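PDB 1VBK: hypothetical protein PH1313 from Pyrococcus horikoshii, which is of unknown function but, as a THUMP-domain relative of the thiamine-biosynthesis protein ThiI, probably binds RNA and ATP. Local coordinates for residues N28-E37 against R229-F237. Numbering follows the deposited sequence.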
loop_
_atom_site.group_PDB
_atom_site.type_symbol
_atom_site.label_atom_id
_atom_site.label_comp_id
_atom_site.label_asym_id
_atom_site.label_seq_id
_atom_site.Cartn_x
_atom_site.Cartn_y
_atom_site.Cartn_z
ATOM N N ASN A 28 -12.929 9.697 -12.050
ATOM C CA ASN A 28 -11.788 9.202 -12.819
ATOM C C ASN A 28 -12.168 7.895 -13.506
ATOM O O ASN A 28 -11.918 7.706 -14.693
ATOM C CB ASN A 28 -10.590 8.947 -11.901
ATOM C CG ASN A 28 -9.438 8.275 -12.627
ATOM O OD1 ASN A 28 -8.696 8.919 -13.363
ATOM N ND2 ASN A 28 -9.300 6.969 -12.436
ATOM N N ASN A 29 -12.778 6.992 -12.744
ATOM C CA ASN A 29 -13.189 5.702 -13.272
ATOM C C ASN A 29 -14.293 5.840 -14.320
ATOM O O ASN A 29 -14.342 5.081 -15.286
ATOM C CB ASN A 29 -13.635 4.797 -12.119
ATOM C CG ASN A 29 -12.531 4.584 -11.091
ATOM O OD1 ASN A 29 -11.356 4.854 -11.367
ATOM N ND2 ASN A 29 -12.895 4.092 -9.907
ATOM N N ILE A 30 -15.171 6.822 -14.133
ATOM C CA ILE A 30 -16.255 7.068 -15.077
ATOM C C ILE A 30 -15.659 7.559 -16.399
ATOM O O ILE A 30 -16.079 7.135 -17.477
ATOM C CB ILE A 30 -17.250 8.110 -14.500
ATOM C CG1 ILE A 30 -18.074 7.449 -13.382
ATOM C CG2 ILE A 30 -18.149 8.670 -15.609
ATOM C CD1 ILE A 30 -18.956 8.398 -12.602
ATOM N N ARG A 31 -14.676 8.451 -16.316
ATOM C CA ARG A 31 -14.024 8.962 -17.521
ATOM C C ARG A 31 -13.343 7.815 -18.272
ATOM O O ARG A 31 -13.477 7.689 -19.490
ATOM C CB ARG A 31 -12.975 10.017 -17.163
ATOM C CG ARG A 31 -12.205 10.541 -18.371
ATOM C CD ARG A 31 -11.076 11.467 -17.949
ATOM N NE ARG A 31 -10.164 10.809 -17.017
ATOM C CZ ARG A 31 -9.349 9.810 -17.341
ATOM N NH1 ARG A 31 -9.319 9.343 -18.585
ATOM N NH2 ARG A 31 -8.571 9.267 -16.414
ATOM N N GLU A 32 -12.607 6.989 -17.535
ATOM C CA GLU A 32 -11.906 5.854 -18.124
ATOM C C GLU A 32 -12.871 4.914 -18.836
ATOM O O GLU A 32 -12.581 4.432 -19.930
ATOM C CB GLU A 32 -11.144 5.081 -17.046
ATOM C CG GLU A 32 -9.847 5.734 -16.613
ATOM C CD GLU A 32 -8.785 5.668 -17.694
ATOM O OE1 GLU A 32 -8.447 4.542 -18.122
ATOM O OE2 GLU A 32 -8.290 6.736 -18.117
ATOM N N ALA A 33 -14.021 4.664 -18.215
ATOM C CA ALA A 33 -15.028 3.781 -18.796
ATOM C C ALA A 33 -15.598 4.318 -20.105
ATOM O O ALA A 33 -15.676 3.594 -21.099
ATOM C CB ALA A 33 -16.153 3.552 -17.803
ATOM N N LEU A 34 -16.006 5.583 -20.105
ATOM C CA LEU A 34 -16.576 6.193 -21.300
ATOM C C LEU A 34 -15.553 6.298 -22.436
ATOM O O LEU A 34 -15.874 6.035 -23.598
ATOM C CB LEU A 34 -17.146 7.577 -20.963
ATOM C CG LEU A 34 -18.330 7.562 -19.978
ATOM C CD1 LEU A 34 -18.759 8.986 -19.659
ATOM C CD2 LEU A 34 -19.490 6.791 -20.578
ATOM N N VAL A 35 -14.325 6.677 -22.101
ATOM C CA VAL A 35 -13.281 6.799 -23.112
ATOM C C VAL A 35 -12.959 5.426 -23.702
ATOM O O VAL A 35 -12.841 5.278 -24.916
ATOM C CB VAL A 35 -11.998 7.436 -22.517
ATOM C CG1 VAL A 35 -10.874 7.427 -23.548
ATOM C CG2 VAL A 35 -12.290 8.870 -22.092
ATOM N N THR A 36 -12.832 4.422 -22.840
ATOM C CA THR A 36 -12.535 3.069 -23.287
ATOM C C THR A 36 -13.617 2.542 -24.230
ATOM O O THR A 36 -13.312 1.907 -25.238
ATOM C CB THR A 36 -12.401 2.104 -22.085
ATOM O OG1 THR A 36 -11.315 2.527 -21.254
ATOM C CG2 THR A 36 -12.137 0.687 -22.560
ATOM N N GLU A 37 -14.878 2.818 -23.910
ATOM C CA GLU A 37 -15.994 2.359 -24.734
ATOM C C GLU A 37 -16.334 3.350 -25.847
ATOM O O GLU A 37 -17.312 3.176 -26.571
ATOM C CB GLU A 37 -17.233 2.132 -23.863
ATOM C CG GLU A 37 -17.063 1.091 -22.766
ATOM C CD GLU A 37 -16.774 -0.295 -23.306
ATOM O OE1 GLU A 37 -17.548 -0.775 -24.161
ATOM O OE2 GLU A 37 -15.776 -0.909 -22.870
ATOM N N ARG A 229 -14.014 -5.630 -18.106
ATOM C CA ARG A 229 -15.191 -4.784 -18.326
ATOM C C ARG A 229 -15.766 -4.218 -17.032
ATOM O O ARG A 229 -16.781 -3.517 -17.050
ATOM C CB ARG A 229 -16.282 -5.581 -19.041
ATOM C CG ARG A 229 -15.853 -6.163 -20.371
ATOM C CD ARG A 229 -16.957 -7.016 -20.984
ATOM N NE ARG A 229 -18.161 -6.244 -21.289
ATOM C CZ ARG A 229 -19.302 -6.327 -20.613
ATOM N NH1 ARG A 229 -19.409 -7.149 -19.581
ATOM N NH2 ARG A 229 -20.347 -5.598 -20.979
ATOM N N TYR A 230 -15.117 -4.531 -15.915
ATOM C CA TYR A 230 -15.546 -4.077 -14.596
ATOM C C TYR A 230 -14.354 -3.511 -13.827
ATOM O O TYR A 230 -14.430 -3.325 -12.616
ATOM C CB TYR A 230 -16.109 -5.258 -13.802
ATOM C CG TYR A 230 -17.454 -5.762 -14.269
ATOM C CD1 TYR A 230 -18.634 -5.163 -13.828
ATOM C CD2 TYR A 230 -17.551 -6.837 -15.150
ATOM C CE1 TYR A 230 -19.878 -5.625 -14.253
ATOM C CE2 TYR A 230 -18.791 -7.303 -15.582
ATOM C CZ TYR A 230 -19.947 -6.692 -15.129
ATOM O OH TYR A 230 -21.175 -7.146 -15.553
ATOM N N SER A 231 -13.261 -3.228 -14.529
ATOM C CA SER A 231 -12.053 -2.751 -13.862
ATOM C C SER A 231 -11.594 -1.332 -14.182
ATOM O O SER A 231 -10.439 -0.987 -13.932
ATOM C CB SER A 231 -10.900 -3.714 -14.157
ATOM O OG SER A 231 -10.514 -3.612 -15.517
ATOM N N TYR A 232 -12.484 -0.509 -14.722
ATOM C CA TYR A 232 -12.116 0.860 -15.064
ATOM C C TYR A 232 -11.505 1.573 -13.858
ATOM O O TYR A 232 -12.075 1.577 -12.767
ATOM C CB TYR A 232 -13.343 1.615 -15.575
ATOM C CG TYR A 232 -14.101 0.847 -16.629
ATOM C CD1 TYR A 232 -15.325 0.250 -16.334
ATOM C CD2 TYR A 232 -13.582 0.688 -17.915
ATOM C CE1 TYR A 232 -16.018 -0.487 -17.294
ATOM C CE2 TYR A 232 -14.265 -0.051 -18.883
ATOM C CZ TYR A 232 -15.483 -0.633 -18.564
ATOM O OH TYR A 232 -16.171 -1.358 -19.510
ATOM N N GLY A 233 -10.332 2.164 -14.062
ATOM C CA GLY A 233 -9.657 2.854 -12.978
ATOM C C GLY A 233 -8.348 2.180 -12.609
ATOM O O GLY A 233 -7.514 2.760 -11.914
ATOM N N SER A 234 -8.169 0.943 -13.058
ATOM C CA SER A 234 -6.937 0.213 -12.781
ATOM C C SER A 234 -6.218 0.015 -14.105
ATOM O O SER A 234 -6.800 0.259 -15.160
ATOM C CB SER A 234 -7.245 -1.150 -12.160
ATOM O OG SER A 234 -7.819 -2.020 -13.116
ATOM N N LYS A 235 -4.962 -0.423 -14.054
ATOM C CA LYS A 235 -4.199 -0.657 -15.277
ATOM C C LYS A 235 -4.851 -1.771 -16.086
ATOM O O LYS A 235 -4.835 -1.753 -17.318
ATOM C CB LYS A 235 -2.746 -1.011 -14.945
ATOM C CG LYS A 235 -1.913 0.193 -14.519
ATOM C CD LYS A 235 -1.921 1.266 -15.609
ATOM C CE LYS A 235 -1.180 2.526 -15.182
ATOM N NZ LYS A 235 0.272 2.278 -14.970
ATOM N N GLY A 236 -5.423 -2.738 -15.377
ATOM C CA GLY A 236 -6.115 -3.841 -16.022
ATOM C C GLY A 236 -5.342 -4.730 -16.980
ATOM O O GLY A 236 -5.885 -5.143 -18.005
ATOM N N PHE A 237 -4.090 -5.033 -16.655
ATOM C CA PHE A 237 -3.278 -5.901 -17.503
ATOM C C PHE A 237 -2.896 -7.166 -16.750
ATOM O O PHE A 237 -2.479 -7.108 -15.595
ATOM C CB PHE A 237 -2.005 -5.184 -17.964
ATOM C CG PHE A 237 -2.253 -4.064 -18.930
ATOM C CD1 PHE A 237 -3.055 -4.261 -20.052
ATOM C CD2 PHE A 237 -1.685 -2.812 -18.723
ATOM C CE1 PHE A 237 -3.290 -3.225 -20.954
ATOM C CE2 PHE A 237 -1.913 -1.767 -19.619
ATOM C CZ PHE A 237 -2.718 -1.975 -20.736
HETATM O O HOH W 1 -7.102 5.339 -13.725
HETATM O O HOH W 2 -9.059 2.132 -16.604
#
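One face of the Y232 ring lies against helix 19-36 at A33, whose CB sits 3.7 Å from the ring centroid and 16° off its normal, a CH-pi contact. The backbone packs under the same ring, A33 CA reaching Y232 CD2 at 3.5 Å. At the ring edge, near its plane, E37 OE2 takes a weak hydrogen bond from Y232 OH (3.4 Å); carboxylate and ring planes stand 74° apart. E37 has its CG beside the backbone N (chi1 -60°), and its chain bends at chi2, so that the side chain crosses that of Y232 at about a right angle. R67 completes this polar end: it hydrogen-bonds Y232 OH and forms a weak, long ion pair with E37. One helical turn before A33, the amide of N29 lies against the turn backbone, OD1 packing 3.1 Å from G233 CA. N28 ND2 donates to that same OD1, while N29 ND2 is held by the carbonyl of I176. Two waters fill in beside G233: one accepts from N28 ND2 and donates to G233 O, the other accepts from G233 N (2.8 Å) and donates to E32 OE1. G233 occupies the third position of a type II beta turn, S231 to S234, where its positive phi suits glycine. The arrangement is an interdomain interface, a tyrosine-bearing turn of the ThiI-family parallel-sheet domain docked on a helix of the ferredoxin-like domain.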